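Local coordinates for protein 2-methyl-3-hydroxypyridine-5-carboxylic acid oxygenase (Mesorhizobium loti, PDB 3ALJ) that probably catalyses the FAD-dependent, ring-opening oxygenation of 2-methyl-3-hydroxypyridine-5-carboxylic acid by molecular oxygen, at residues R12-G18 and A149-A155; S160-I166 and V283-A289. One frame throughout, in Å; residues are numbered along the deposited sequence. Where two conformers were deposited one is given.

Contact 1 (12-18 with 149-155) pairs two parallel strands of the FAD-binding sheet, and contact 2 (160-166 with 283-289) sets a short helix against the next strand of that sheet; their centres lie about 11 Å apart. Strand 151-154 stands between 13-17 and 283-285, and Ile152 O meets Ala284 N at 2.9 Å while Gly154 N lies 2.7 Å from Ala284 O, both probable hydrogen bonds. The same strand leads on to helix 161-166. Both contacts end on the cofactor: Gly18 and Ala155 beside the adenosine ribose, Gly287 and Asp288 at the pyrophosphate and the ribityl chain that leads to the flavin.

Contact 1. Residues R12-G18 and A149-A155. With FAD (flavin-adenine dinucleotide), chain B.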
ATOM      1  N   ARG A  12       1.661  21.280  20.157  1.00 19.81           N
ATOM      2  CA  ARG A  12       0.779  21.193  19.016  0.50 16.98           C
ATOM      3  C   ARG A  12      -0.043  19.870  19.092  1.00 16.21           C
ATOM      4  O   ARG A  12       0.464  18.854  19.474  1.00 16.24           O
ATOM      5  CB  ARG A  12       1.729  21.141  17.830  0.50 15.13           C
ATOM      6  CG  ARG A  12       2.724  22.308  17.727  0.50 16.84           C
ATOM      7  CD  ARG A  12       3.641  21.976  16.515  0.50 12.60           C
ATOM      8  NE  ARG A  12       4.743  21.044  16.797  0.50 17.20           N
ATOM      9  CZ  ARG A  12       5.691  20.736  15.890  0.50  8.82           C
ATOM     10  NH1 ARG A  12       6.657  19.928  16.214  0.50 13.99           N
ATOM     11  NH2 ARG A  12       5.649  21.296  14.713  0.50 12.06           N
ATOM     12  N   ARG A  13      -1.320  19.945  18.735  1.00 14.34           N
ATOM     13  CA  ARG A  13      -2.166  18.780  18.751  1.00 14.83           C
ATOM     14  C   ARG A  13      -2.601  18.354  17.302  1.00 11.35           C
ATOM     15  O   ARG A  13      -2.969  19.204  16.531  1.00 11.66           O
ATOM     16  CB  ARG A  13      -3.428  19.115  19.560  1.00 14.88           C
ATOM     17  CG  ARG A  13      -4.201  17.764  19.829  1.00 16.69           C
ATOM     18  CD  ARG A  13      -5.394  17.750  20.655  1.00 19.68           C
ATOM     19  NE  ARG A  13      -4.957  18.142  21.969  1.00 22.76           N
ATOM     20  CZ  ARG A  13      -5.845  18.390  22.914  1.00 26.15           C
ATOM     21  NH1 ARG A  13      -5.415  18.841  24.121  1.00 25.73           N
ATOM     22  NH2 ARG A  13      -7.139  18.218  22.655  1.00 26.40           N
ATOM     23  N   ALA A  14      -2.469  17.045  17.054  1.00 12.03           N
ATOM     24  CA  ALA A  14      -2.959  16.520  15.749  1.00 11.43           C
ATOM     25  C   ALA A  14      -4.008  15.454  16.070  1.00 10.20           C
ATOM     26  O   ALA A  14      -3.860  14.634  16.946  1.00 10.27           O
ATOM     27  CB  ALA A  14      -1.763  15.904  15.055  1.00 11.13           C
ATOM     28  N   GLU A  15      -5.026  15.489  15.195  1.00  9.80           N
ATOM     29  CA  GLU A  15      -6.068  14.388  15.228  1.00  8.07           C
ATOM     30  C   GLU A  15      -5.970  13.733  13.829  1.00  9.35           C
ATOM     31  O   GLU A  15      -6.088  14.388  12.795  1.00  9.94           O
ATOM     32  CB  GLU A  15      -7.480  15.021  15.437  1.00 10.57           C
ATOM     33  CG  GLU A  15      -7.645  15.617  16.834  1.00 10.37           C
ATOM     34  CD  GLU A  15      -7.887  14.584  17.878  1.00 12.57           C
ATOM     35  OE1 GLU A  15      -7.933  13.380  17.556  1.00 11.62           O
ATOM     36  OE2 GLU A  15      -8.036  14.943  19.045  1.00 13.99           O
ATOM     37  N   VAL A  16      -5.759  12.407  13.842  1.00  9.56           N
ATOM     38  CA  VAL A  16      -5.565  11.625  12.634  1.00  8.01           C
ATOM     39  C   VAL A  16      -6.761  10.729  12.488  1.00  7.61           C
ATOM     40  O   VAL A  16      -7.139   9.979  13.467  1.00  9.47           O
ATOM     41  CB  VAL A  16      -4.284  10.805  12.767  1.00  8.46           C
ATOM     42  CG1 VAL A  16      -4.099   9.895  11.526  1.00  8.91           C
ATOM     43  CG2 VAL A  16      -3.067  11.665  12.996  1.00  9.94           C
ATOM     44  N   ALA A  17      -7.439  10.790  11.357  1.00  7.87           N
ATOM     45  CA  ALA A  17      -8.499   9.840  11.019  1.00  8.14           C
ATOM     46  C   ALA A  17      -7.939   8.723  10.145  1.00  7.71           C
ATOM     47  O   ALA A  17      -7.516   8.995   8.997  1.00  9.01           O
ATOM     48  CB  ALA A  17      -9.554  10.692  10.206  1.00 10.12           C
ATOM     49  N   GLY A  18      -8.093   7.490  10.653  1.00  8.91           N
ATOM     50  CA  GLY A  18      -7.684   6.272   9.883  1.00  7.45           C
ATOM     51  C   GLY A  18      -6.461   5.648  10.455  1.00  9.22           C
ATOM     52  O   GLY A  18      -5.431   6.292  10.676  1.00 10.28           O
ATOM     53  N   ALA A 149      -8.092  20.754  16.988  1.00 13.32           N
ATOM     54  CA  ALA A 149      -6.704  20.412  16.818  1.00 13.65           C
ATOM     55  C   ALA A 149      -6.004  21.504  16.040  1.00 12.87           C
ATOM     56  O   ALA A 149      -6.630  22.223  15.246  1.00 15.28           O
ATOM     57  CB  ALA A 149      -6.587  19.030  16.114  1.00 16.57           C
ATOM     58  N   ASP A 150      -4.660  21.480  16.107  1.00 12.90           N
ATOM     59  CA  ASP A 150      -3.884  22.328  15.180  1.00 14.79           C
ATOM     60  C   ASP A 150      -3.674  21.729  13.801  1.00 13.29           C
ATOM     61  O   ASP A 150      -3.349  22.413  12.853  1.00 12.90           O
ATOM     62  CB  ASP A 150      -2.508  22.549  15.806  1.00 13.38           C
ATOM     63  CG  ASP A 150      -2.619  23.111  17.300  1.00 15.29           C
ATOM     64  OD1 ASP A 150      -3.186  24.266  17.387  1.00 21.27           O
ATOM     65  OD2 ASP A 150      -2.319  22.476  18.302  1.00 16.22           O
ATOM     66  N   LEU A 151      -3.910  20.401  13.703  1.00 12.00           N
ATOM     67  CA  LEU A 151      -3.770  19.697  12.366  1.00 10.63           C
ATOM     68  C   LEU A 151      -4.735  18.559  12.424  1.00  7.37           C
ATOM     69  O   LEU A 151      -4.888  17.877  13.442  1.00  9.74           O
ATOM     70  CB  LEU A 151      -2.324  19.131  12.289  1.00 10.38           C
ATOM     71  CG  LEU A 151      -2.057  18.145  11.111  1.00  9.06           C
ATOM     72  CD1 LEU A 151      -2.029  18.932   9.791  1.00 11.94           C
ATOM     73  CD2 LEU A 151      -0.774  17.395  11.434  1.00 11.27           C
ATOM     74  N   ILE A 152      -5.400  18.435  11.292  1.00  8.86           N
ATOM     75  CA  ILE A 152      -6.310  17.266  11.068  1.00 10.31           C
ATOM     76  C   ILE A 152      -5.760  16.445   9.901  1.00 10.79           C
ATOM     77  O   ILE A 152      -5.543  17.031   8.822  1.00  9.45           O
ATOM     78  CB  ILE A 152      -7.718  17.720  10.727  1.00 11.02           C
ATOM     79  CG1 ILE A 152      -8.269  18.618  11.867  1.00 14.64           C
ATOM     80  CG2 ILE A 152      -8.624  16.508  10.408  1.00 11.41           C
ATOM     81  CD1 ILE A 152      -9.693  18.905  11.595  1.00 21.66           C
ATOM     82  N   VAL A 153      -5.484  15.147  10.066  1.00  8.47           N
ATOM     83  CA  VAL A 153      -4.996  14.303   9.004  1.00  8.72           C
ATOM     84  C   VAL A 153      -6.136  13.389   8.545  1.00  9.10           C
ATOM     85  O   VAL A 153      -6.569  12.525   9.309  1.00  8.97           O
ATOM     86  CB  VAL A 153      -3.785  13.504   9.491  1.00 10.26           C
ATOM     87  CG1 VAL A 153      -3.268  12.612   8.342  1.00 11.80           C
ATOM     88  CG2 VAL A 153      -2.584  14.489   9.917  1.00 11.21           C
ATOM     89  N   GLY A 154      -6.508  13.549   7.294  1.00  8.23           N
ATOM     90  CA  GLY A 154      -7.499  12.646   6.674  1.00  8.77           C
ATOM     91  C   GLY A 154      -6.747  11.495   6.027  1.00  8.64           C
ATOM     92  O   GLY A 154      -6.336  11.585   4.910  1.00  8.83           O
ATOM     93  N   ALA A 155      -6.544  10.441   6.802  1.00  7.68           N
ATOM     94  CA  ALA A 155      -5.849   9.183   6.295  1.00  7.33           C
ATOM     95  C   ALA A 155      -6.905   8.073   6.341  1.00  8.44           C
ATOM     96  O   ALA A 155      -6.589   6.915   6.666  1.00  8.56           O
ATOM     97  CB  ALA A 155      -4.697   8.883   7.298  1.00 10.29           C
TER
HETATM   98  PA  FAD B 380      -6.174   2.232   4.100  1.00 10.38           P
HETATM   99  O1A FAD B 380      -5.081   1.211   4.142  1.00 15.26           O
HETATM  100  O2A FAD B 380      -7.359   1.965   3.370  1.00 12.17           O
HETATM  101  O5B FAD B 380      -6.530   2.544   5.616  1.00  9.44           O
HETATM  102  C5B FAD B 380      -7.598   3.486   5.962  1.00  8.28           C
HETATM  103  C4B FAD B 380      -7.943   3.063   7.375  1.00  8.40           C
HETATM  104  O4B FAD B 380      -8.946   4.072   7.741  1.00 10.53           O
HETATM  105  C3B FAD B 380      -8.642   1.760   7.501  1.00  9.09           C
HETATM  106  O3B FAD B 380      -8.124   0.996   8.610  1.00 10.15           O
HETATM  107  C2B FAD B 380     -10.156   2.160   7.635  1.00  8.38           C
HETATM  108  O2B FAD B 380     -10.930   1.216   8.395  1.00 10.44           O
HETATM  109  C1B FAD B 380     -10.100   3.428   8.421  1.00 10.97           C
HETATM  110  N9A FAD B 380     -11.147   4.353   8.125  1.00  7.95           N
HETATM  111  C8A FAD B 380     -11.866   4.531   6.964  1.00  9.44           C
HETATM  112  N7A FAD B 380     -12.714   5.566   7.065  1.00  8.88           N
HETATM  113  C5A FAD B 380     -12.545   6.071   8.346  1.00  7.74           C
HETATM  114  C6A FAD B 380     -13.074   7.185   8.992  1.00  8.54           C
HETATM  115  N6A FAD B 380     -14.019   7.971   8.375  1.00 11.67           N
HETATM  116  N1A FAD B 380     -12.651   7.409  10.238  1.00  8.90           N
HETATM  117  C2A FAD B 380     -11.769   6.624  10.867  1.00 10.88           C
HETATM  118  N3A FAD B 380     -11.179   5.542  10.281  1.00  8.54           N
HETATM  119  C4A FAD B 380     -11.575   5.313   8.999  1.00  7.54           C
HETATM  120  N1  FAD B 380       0.687  -0.688  -2.070  1.00  8.22           N
HETATM  121  C2  FAD B 380       1.976  -0.933  -1.924  1.00  7.88           C
HETATM  122  O2  FAD B 380       2.778  -0.103  -1.467  1.00  8.74           O
HETATM  123  N3  FAD B 380       2.495  -2.169  -2.308  1.00  7.26           N
HETATM  124  C4  FAD B 380       1.677  -3.183  -2.810  1.00  7.47           C
HETATM  125  O4  FAD B 380       2.181  -4.352  -2.999  1.00  7.57           O
HETATM  126  C4X FAD B 380       0.335  -2.887  -2.968  1.00  8.26           C
HETATM  127  N5  FAD B 380      -0.532  -3.851  -3.588  1.00  8.98           N
HETATM  128  C5X FAD B 380      -1.857  -3.520  -3.805  1.00  7.90           C
HETATM  129  C6  FAD B 380      -2.708  -4.395  -4.503  1.00  8.79           C
HETATM  130  C7  FAD B 380      -4.037  -4.098  -4.662  1.00  9.72           C
HETATM  131  C7M FAD B 380      -4.952  -5.100  -5.424  1.00 12.08           C
HETATM  132  C8  FAD B 380      -4.548  -2.902  -4.204  1.00  9.53           C
HETATM  133  C8M FAD B 380      -6.031  -2.513  -4.398  1.00 10.79           C
HETATM  134  C9  FAD B 380      -3.711  -2.015  -3.513  1.00  9.82           C
HETATM  135  C9A FAD B 380      -2.333  -2.298  -3.344  1.00  8.56           C
HETATM  136  N10 FAD B 380      -1.426  -1.371  -2.665  1.00  7.47           N
HETATM  137  C10 FAD B 380      -0.121  -1.665  -2.539  1.00  6.57           C
HETATM  138  C1' FAD B 380      -1.980  -0.015  -2.189  1.00  7.84           C
HETATM  139  C2' FAD B 380      -2.246  -0.086  -0.691  1.00  6.49           C
HETATM  140  O2' FAD B 380      -3.151  -1.177  -0.421  1.00  8.06           O
HETATM  141  C3' FAD B 380      -2.973   1.196  -0.245  1.00  7.89           C
HETATM  142  O3' FAD B 380      -2.442   2.303  -1.066  1.00  7.45           O
HETATM  143  C4' FAD B 380      -2.727   1.579   1.156  1.00  7.60           C
HETATM  144  O4' FAD B 380      -3.284   0.520   1.985  1.00 11.17           O
HETATM  145  C5' FAD B 380      -3.444   2.836   1.527  1.00  8.62           C
HETATM  146  O5' FAD B 380      -3.182   3.121   2.898  1.00  7.55           O
HETATM  147  P   FAD B 380      -4.097   4.211   3.587  1.00  8.20           P
HETATM  148  O1P FAD B 380      -3.652   4.251   4.987  1.00  8.91           O
HETATM  149  O2P FAD B 380      -4.155   5.482   2.799  1.00  9.09           O
HETATM  150  O3P FAD B 380      -5.594   3.607   3.483  1.00  8.10           O
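Arg13 O is gripped by two backbone amides: Asp150 N at 2.9 Å, tilted from the carbonyl plane, and, weakly, Leu151 N. These bonds open the parallel pairing of 13-17 with 151-154, as in the Rossmann-type sheet of FAD-binding proteins, with 13-17 the first strand of the fold. The carboxylate of Asp150 turns back to the same residue, its OD2 taking Arg13 N at 2.8 Å through the anti lone pair in a nearly straight bond (168°). With CG anti to its own carbonyl carbon (chi1 -53°), Asp150 brings OD2 up to that backbone N. Replacing Asp150 by an alanine removes the carboxylate and would probably leave Arg13 N without its acceptor at the start of the strand pair.

Beyond this start Glu15 sits astride the pairing, its N reaching Leu151 O at 3.0 Å and its O receiving Val153 N; Ala17 N then meets Val153 O at 2.8 Å, almost in line with the carbonyl. Ala14, Val16, Leu151 and Val153 share one face. There Val16 and Val153 lie side by side, and CG2 of the former rests 4.0 Å from CB of the latter. Leu151 sends CD2 alongside the methyl of Ala14, and helix 21-32 covers both through Leu30. These apolar residues suit a buried face between sheet and helix. On the other face the CG of Glu15 packs on the methyl of Ala149 at 3.6 Å, while its carboxylate bends away to His40.

At the strand end the chain itself calls for glycine: a CB on Gly18 would run into Ala155 O and be jammed against the preceding carbonyl. Gly18 opens the probable GxGxxG turn, and its CA comes within 3.3 Å of FAD O4B.

Contact 2. Residues S160-I166 and V283-A289; sequences SKVRDSI and VALVGDA. With FAD (flavin-adenine dinucleotide), chain B.
The stem of Arg163 runs nearly perpendicular to the side chain of Leu285, passing over it so that CG lies 3.7 Å from Leu285 CD1. With its CG anti to the backbone N (chi1 178°) and a bend at chi3, the chain brings its guanidinium to Ala289, where NH1 donates to the carbonyl O at 2.9 Å, close to the guanidinium plane. On the side of NE and NH2 the same group holds Asp164 in a two-nitrogen salt bridge, each carboxylate oxygen met from above its plane, and NH2 also reaches Val158 O. Ser160 CB covers one face of the guanidinium, 3.9 Å above its centre. Arginine suits this place because its long stem lies on leucine while its flat head satisfies acceptors at several edges.

Helix 161-166 packs by its inward side chains on strand 283-285 of the FAD-binding fold. Ser160 is its N-cap: OG accepts from Arg163 N at 2.9 Å and also bonds Asp156, while CB meets the methyl of Ala289, small enough for this approach. Val162 lies alongside Val283 and Leu285, pointing the opposite way to each, its CG1 touching CG1 of the valine at 3.7 Å and CD2 of the leucine. Ile166 and Val283 instead approach tip to tip, with CD1 3.9 Å from CG2. Branched valine and isoleucine suit this apolar layer.

Past the strand the chain turns at Gly287, where any CB would run into the FAD phosphate. Asp288 N donates to FAD O2P at 2.8 Å, and its OD1 accepts from the ribityl hydroxyl O3', also at 2.8 Å.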
ATOM      1  N   SER A 160     -12.698   8.370   2.144  1.00 10.35           N
ATOM      2  CA  SER A 160     -12.495   9.404   3.194  1.00  9.41           C
ATOM      3  C   SER A 160     -13.684  10.362   3.362  1.00  9.55           C
ATOM      4  O   SER A 160     -14.099  11.091   2.408  1.00  8.79           O
ATOM      5  CB  SER A 160     -11.331  10.308   2.677  1.00  8.72           C
ATOM      6  OG  SER A 160     -11.118  11.384   3.517  1.00  8.66           O
ATOM      7  N   LYS A 161     -14.142  10.353   4.590  1.00  8.16           N
ATOM      8  CA  LYS A 161     -15.163  11.319   5.003  1.00  7.94           C
ATOM      9  C   LYS A 161     -14.579  12.623   5.416  1.00  9.78           C
ATOM     10  O   LYS A 161     -15.267  13.661   5.340  1.00 10.93           O
ATOM     11  CB  LYS A 161     -16.056  10.703   6.139  1.00  8.95           C
ATOM     12  CG  LYS A 161     -17.080   9.656   5.574  1.00  9.88           C
ATOM     13  CD  LYS A 161     -17.948   9.073   6.732  1.00 11.24           C
ATOM     14  CE  LYS A 161     -18.857   8.040   6.130  1.00 11.81           C
ATOM     15  NZ  LYS A 161     -19.747   7.650   7.266  1.00 13.49           N
ATOM     16  N   VAL A 162     -13.317  12.646   5.880  1.00  9.17           N
ATOM     17  CA  VAL A 162     -12.678  13.907   6.063  1.00  9.61           C
ATOM     18  C   VAL A 162     -12.675  14.667   4.716  1.00 10.28           C
ATOM     19  O   VAL A 162     -13.029  15.871   4.672  1.00 11.70           O
ATOM     20  CB  VAL A 162     -11.244  13.694   6.657  1.00  9.43           C
ATOM     21  CG1 VAL A 162     -10.389  15.004   6.627  1.00 10.74           C
ATOM     22  CG2 VAL A 162     -11.312  13.033   8.076  1.00 10.30           C
ATOM     23  N   ARG A 163     -12.298  14.006   3.610  1.00 10.24           N
ATOM     24  CA  ARG A 163     -12.324  14.627   2.330  1.00  9.47           C
ATOM     25  C   ARG A 163     -13.743  14.980   1.880  1.00 10.00           C
ATOM     26  O   ARG A 163     -13.985  16.163   1.547  1.00 10.18           O
ATOM     27  CB  ARG A 163     -11.784  13.592   1.341  1.00  8.88           C
ATOM     28  CG  ARG A 163     -11.796  14.084  -0.144  1.00  7.84           C
ATOM     29  CD  ARG A 163     -11.507  12.944  -1.085  1.00  8.02           C
ATOM     30  NE  ARG A 163     -12.547  11.922  -1.030  1.00  9.63           N
ATOM     31  CZ  ARG A 163     -12.382  10.629  -1.160  1.00  8.47           C
ATOM     32  NH1 ARG A 163     -11.210  10.056  -1.331  1.00  8.77           N
ATOM     33  NH2 ARG A 163     -13.480   9.878  -1.149  1.00 10.00           N
ATOM     34  N   ASP A 164     -14.665  14.023   1.984  1.00  9.45           N
ATOM     35  CA  ASP A 164     -15.951  14.327   1.328  1.00 10.84           C
ATOM     36  C   ASP A 164     -16.824  15.238   2.177  1.00 11.74           C
ATOM     37  O   ASP A 164     -17.732  15.895   1.581  1.00 13.70           O
ATOM     38  CB  ASP A 164     -16.621  13.028   0.998  1.00 10.63           C
ATOM     39  CG  ASP A 164     -15.899  12.303  -0.223  1.00  9.36           C
ATOM     40  OD1 ASP A 164     -15.188  12.999  -0.987  1.00 10.48           O
ATOM     41  OD2 ASP A 164     -16.141  11.125  -0.378  1.00 12.65           O
ATOM     42  N   SER A 165     -16.597  15.315   3.475  1.00 10.82           N
ATOM     43  CA  SER A 165     -17.398  16.355   4.258  1.00 10.99           C
ATOM     44  C   SER A 165     -17.023  17.726   3.930  1.00 14.15           C
ATOM     45  O   SER A 165     -17.895  18.634   3.957  1.00 16.96           O
ATOM     46  CB  SER A 165     -17.186  16.149   5.772  1.00 11.29           C
ATOM     47  OG  SER A 165     -15.823  16.351   6.158  1.00 12.60           O
ATOM     48  N   ILE A 166     -15.795  17.976   3.527  1.00 11.11           N
ATOM     49  CA  ILE A 166     -15.333  19.288   3.126  1.00 11.38           C
ATOM     50  C   ILE A 166     -15.644  19.526   1.662  1.00 14.01           C
ATOM     51  O   ILE A 166     -16.047  20.688   1.295  1.00 16.52           O
ATOM     52  CB  ILE A 166     -13.784  19.401   3.404  1.00 11.85           C
ATOM     53  CG1 ILE A 166     -13.570  19.380   4.881  1.00 12.31           C
ATOM     54  CG2 ILE A 166     -13.155  20.665   2.702  1.00 12.63           C
ATOM     55  CD1 ILE A 166     -12.102  19.235   5.326  1.00 13.66           C
ATOM     56  N   VAL A 283      -6.388  21.002   7.419  1.00 11.03           N
ATOM     57  CA  VAL A 283      -6.666  19.571   7.044  1.00 10.08           C
ATOM     58  C   VAL A 283      -5.738  19.167   5.906  1.00 10.54           C
ATOM     59  O   VAL A 283      -5.635  19.805   4.875  1.00 11.33           O
ATOM     60  CB  VAL A 283      -8.110  19.473   6.550  1.00 11.21           C
ATOM     61  CG1 VAL A 283      -8.369  18.037   6.009  1.00 11.92           C
ATOM     62  CG2 VAL A 283      -9.103  19.764   7.756  1.00 14.77           C
ATOM     63  N   ALA A 284      -5.064  17.989   6.092  1.00 10.60           N
ATOM     64  CA  ALA A 284      -4.265  17.360   4.997  1.00  8.48           C
ATOM     65  C   ALA A 284      -4.818  16.000   4.763  1.00  8.76           C
ATOM     66  O   ALA A 284      -5.049  15.204   5.718  1.00 10.79           O
ATOM     67  CB  ALA A 284      -2.865  17.216   5.419  1.00  9.75           C
ATOM     68  N   LEU A 285      -5.001  15.717   3.486  1.00  9.11           N
ATOM     69  CA  LEU A 285      -5.462  14.347   3.027  1.00  9.64           C
ATOM     70  C   LEU A 285      -4.215  13.547   2.632  1.00 10.32           C
ATOM     71  O   LEU A 285      -3.416  14.020   1.818  1.00 10.26           O
ATOM     72  CB  LEU A 285      -6.359  14.482   1.805  1.00  8.89           C
ATOM     73  CG  LEU A 285      -7.600  15.378   2.123  1.00  9.71           C
ATOM     74  CD1 LEU A 285      -8.448  15.411   0.840  1.00  9.36           C
ATOM     75  CD2 LEU A 285      -8.447  14.866   3.308  1.00 10.45           C
ATOM     76  N   VAL A 286      -4.088  12.335   3.155  1.00  9.71           N
ATOM     77  CA  VAL A 286      -2.827  11.493   2.975  0.50  9.18           C
ATOM     78  C   VAL A 286      -3.246  10.131   2.527  1.00  9.95           C
ATOM     79  O   VAL A 286      -4.161   9.561   3.158  1.00 10.74           O
ATOM     80  CB  VAL A 286      -1.999  11.369   4.295  0.50  8.77           C
ATOM     81  CG1 VAL A 286      -1.535  12.839   4.770  0.50  9.56           C
ATOM     82  CG2 VAL A 286      -2.602  10.398   5.405  0.50 13.02           C
ATOM     83  N   GLY A 287      -2.559   9.514   1.578  1.00  9.01           N
ATOM     84  CA  GLY A 287      -2.821   8.120   1.297  1.00  7.58           C
ATOM     85  C   GLY A 287      -3.943   7.954   0.291  1.00  6.70           C
ATOM     86  O   GLY A 287      -4.115   8.825  -0.579  1.00  8.37           O
ATOM     87  N   ASP A 288      -4.650   6.825   0.379  1.00  7.69           N
ATOM     88  CA  ASP A 288      -5.680   6.561  -0.607  1.00  8.58           C
ATOM     89  C   ASP A 288      -6.854   7.642  -0.550  1.00  7.81           C
ATOM     90  O   ASP A 288      -7.605   7.749  -1.544  1.00  8.96           O
ATOM     91  CB  ASP A 288      -6.326   5.201  -0.312  1.00  7.13           C
ATOM     92  CG  ASP A 288      -5.528   4.012  -0.905  1.00  7.75           C
ATOM     93  OD1 ASP A 288      -4.417   4.224  -1.411  1.00  8.73           O
ATOM     94  OD2 ASP A 288      -6.097   2.903  -0.835  1.00  9.63           O
ATOM     95  N   ALA A 289      -6.959   8.358   0.549  1.00  6.81           N
ATOM     96  CA  ALA A 289      -7.922   9.478   0.615  1.00  6.34           C
ATOM     97  C   ALA A 289      -7.639  10.479  -0.521  1.00  9.72           C
ATOM     98  O   ALA A 289      -8.564  11.191  -0.977  1.00  8.88           O
ATOM     99  CB  ALA A 289      -7.826  10.178   1.960  1.00  9.58           C
TER
HETATM  100  PA  FAD B 380      -6.174   2.232   4.100  1.00 10.38           P
HETATM  101  O1A FAD B 380      -5.081   1.211   4.142  1.00 15.26           O
HETATM  102  O2A FAD B 380      -7.359   1.965   3.370  1.00 12.17           O
HETATM  103  O5B FAD B 380      -6.530   2.544   5.616  1.00  9.44           O
HETATM  104  C5B FAD B 380      -7.598   3.486   5.962  1.00  8.28           C
HETATM  105  C4B FAD B 380      -7.943   3.063   7.375  1.00  8.40           C
HETATM  106  O4B FAD B 380      -8.946   4.072   7.741  1.00 10.53           O
HETATM  107  C3B FAD B 380      -8.642   1.760   7.501  1.00  9.09           C
HETATM  108  O3B FAD B 380      -8.124   0.996   8.610  1.00 10.15           O
HETATM  109  C2B FAD B 380     -10.156   2.160   7.635  1.00  8.38           C
HETATM  110  O2B FAD B 380     -10.930   1.216   8.395  1.00 10.44           O
HETATM  111  C1B FAD B 380     -10.100   3.428   8.421  1.00 10.97           C
HETATM  112  N9A FAD B 380     -11.147   4.353   8.125  1.00  7.95           N
HETATM  113  C8A FAD B 380     -11.866   4.531   6.964  1.00  9.44           C
HETATM  114  N7A FAD B 380     -12.714   5.566   7.065  1.00  8.88           N
HETATM  115  C5A FAD B 380     -12.545   6.071   8.346  1.00  7.74           C
HETATM  116  C6A FAD B 380     -13.074   7.185   8.992  1.00  8.54           C
HETATM  117  N6A FAD B 380     -14.019   7.971   8.375  1.00 11.67           N
HETATM  118  N1A FAD B 380     -12.651   7.409  10.238  1.00  8.90           N
HETATM  119  C2A FAD B 380     -11.769   6.624  10.867  1.00 10.88           C
HETATM  120  N3A FAD B 380     -11.179   5.542  10.281  1.00  8.54           N
HETATM  121  C4A FAD B 380     -11.575   5.313   8.999  1.00  7.54           C
HETATM  122  N1  FAD B 380       0.687  -0.688  -2.070  1.00  8.22           N
HETATM  123  C2  FAD B 380       1.976  -0.933  -1.924  1.00  7.88           C
HETATM  124  O2  FAD B 380       2.778  -0.103  -1.467  1.00  8.74           O
HETATM  125  N3  FAD B 380       2.495  -2.169  -2.308  1.00  7.26           N
HETATM  126  C4  FAD B 380       1.677  -3.183  -2.810  1.00  7.47           C
HETATM  127  O4  FAD B 380       2.181  -4.352  -2.999  1.00  7.57           O
HETATM  128  C4X FAD B 380       0.335  -2.887  -2.968  1.00  8.26           C
HETATM  129  N5  FAD B 380      -0.532  -3.851  -3.588  1.00  8.98           N
HETATM  130  C5X FAD B 380      -1.857  -3.520  -3.805  1.00  7.90           C
HETATM  131  C6  FAD B 380      -2.708  -4.395  -4.503  1.00  8.79           C
HETATM  132  C7  FAD B 380      -4.037  -4.098  -4.662  1.00  9.72           C
HETATM  133  C7M FAD B 380      -4.952  -5.100  -5.424  1.00 12.08           C
HETATM  134  C8  FAD B 380      -4.548  -2.902  -4.204  1.00  9.53           C
HETATM  135  C8M FAD B 380      -6.031  -2.513  -4.398  1.00 10.79           C
HETATM  136  C9  FAD B 380      -3.711  -2.015  -3.513  1.00  9.82           C
HETATM  137  C9A FAD B 380      -2.333  -2.298  -3.344  1.00  8.56           C
HETATM  138  N10 FAD B 380      -1.426  -1.371  -2.665  1.00  7.47           N
HETATM  139  C10 FAD B 380      -0.121  -1.665  -2.539  1.00  6.57           C
HETATM  140  C1' FAD B 380      -1.980  -0.015  -2.189  1.00  7.84           C
HETATM  141  C2' FAD B 380      -2.246  -0.086  -0.691  1.00  6.49           C
HETATM  142  O2' FAD B 380      -3.151  -1.177  -0.421  1.00  8.06           O
HETATM  143  C3' FAD B 380      -2.973   1.196  -0.245  1.00  7.89           C
HETATM  144  O3' FAD B 380      -2.442   2.303  -1.066  1.00  7.45           O
HETATM  145  C4' FAD B 380      -2.727   1.579   1.156  1.00  7.60           C
HETATM  146  O4' FAD B 380      -3.284   0.520   1.985  1.00 11.17           O
HETATM  147  C5' FAD B 380      -3.444   2.836   1.527  1.00  8.62           C
HETATM  148  O5' FAD B 380      -3.182   3.121   2.898  1.00  7.55           O
HETATM  149  P   FAD B 380      -4.097   4.211   3.587  1.00  8.20           P
HETATM  150  O1P FAD B 380      -3.652   4.251   4.987  1.00  8.91           O
HETATM  151  O2P FAD B 380      -4.155   5.482   2.799  1.00  9.09           O
HETATM  152  O3P FAD B 380      -5.594   3.607   3.483  1.00  8.10           O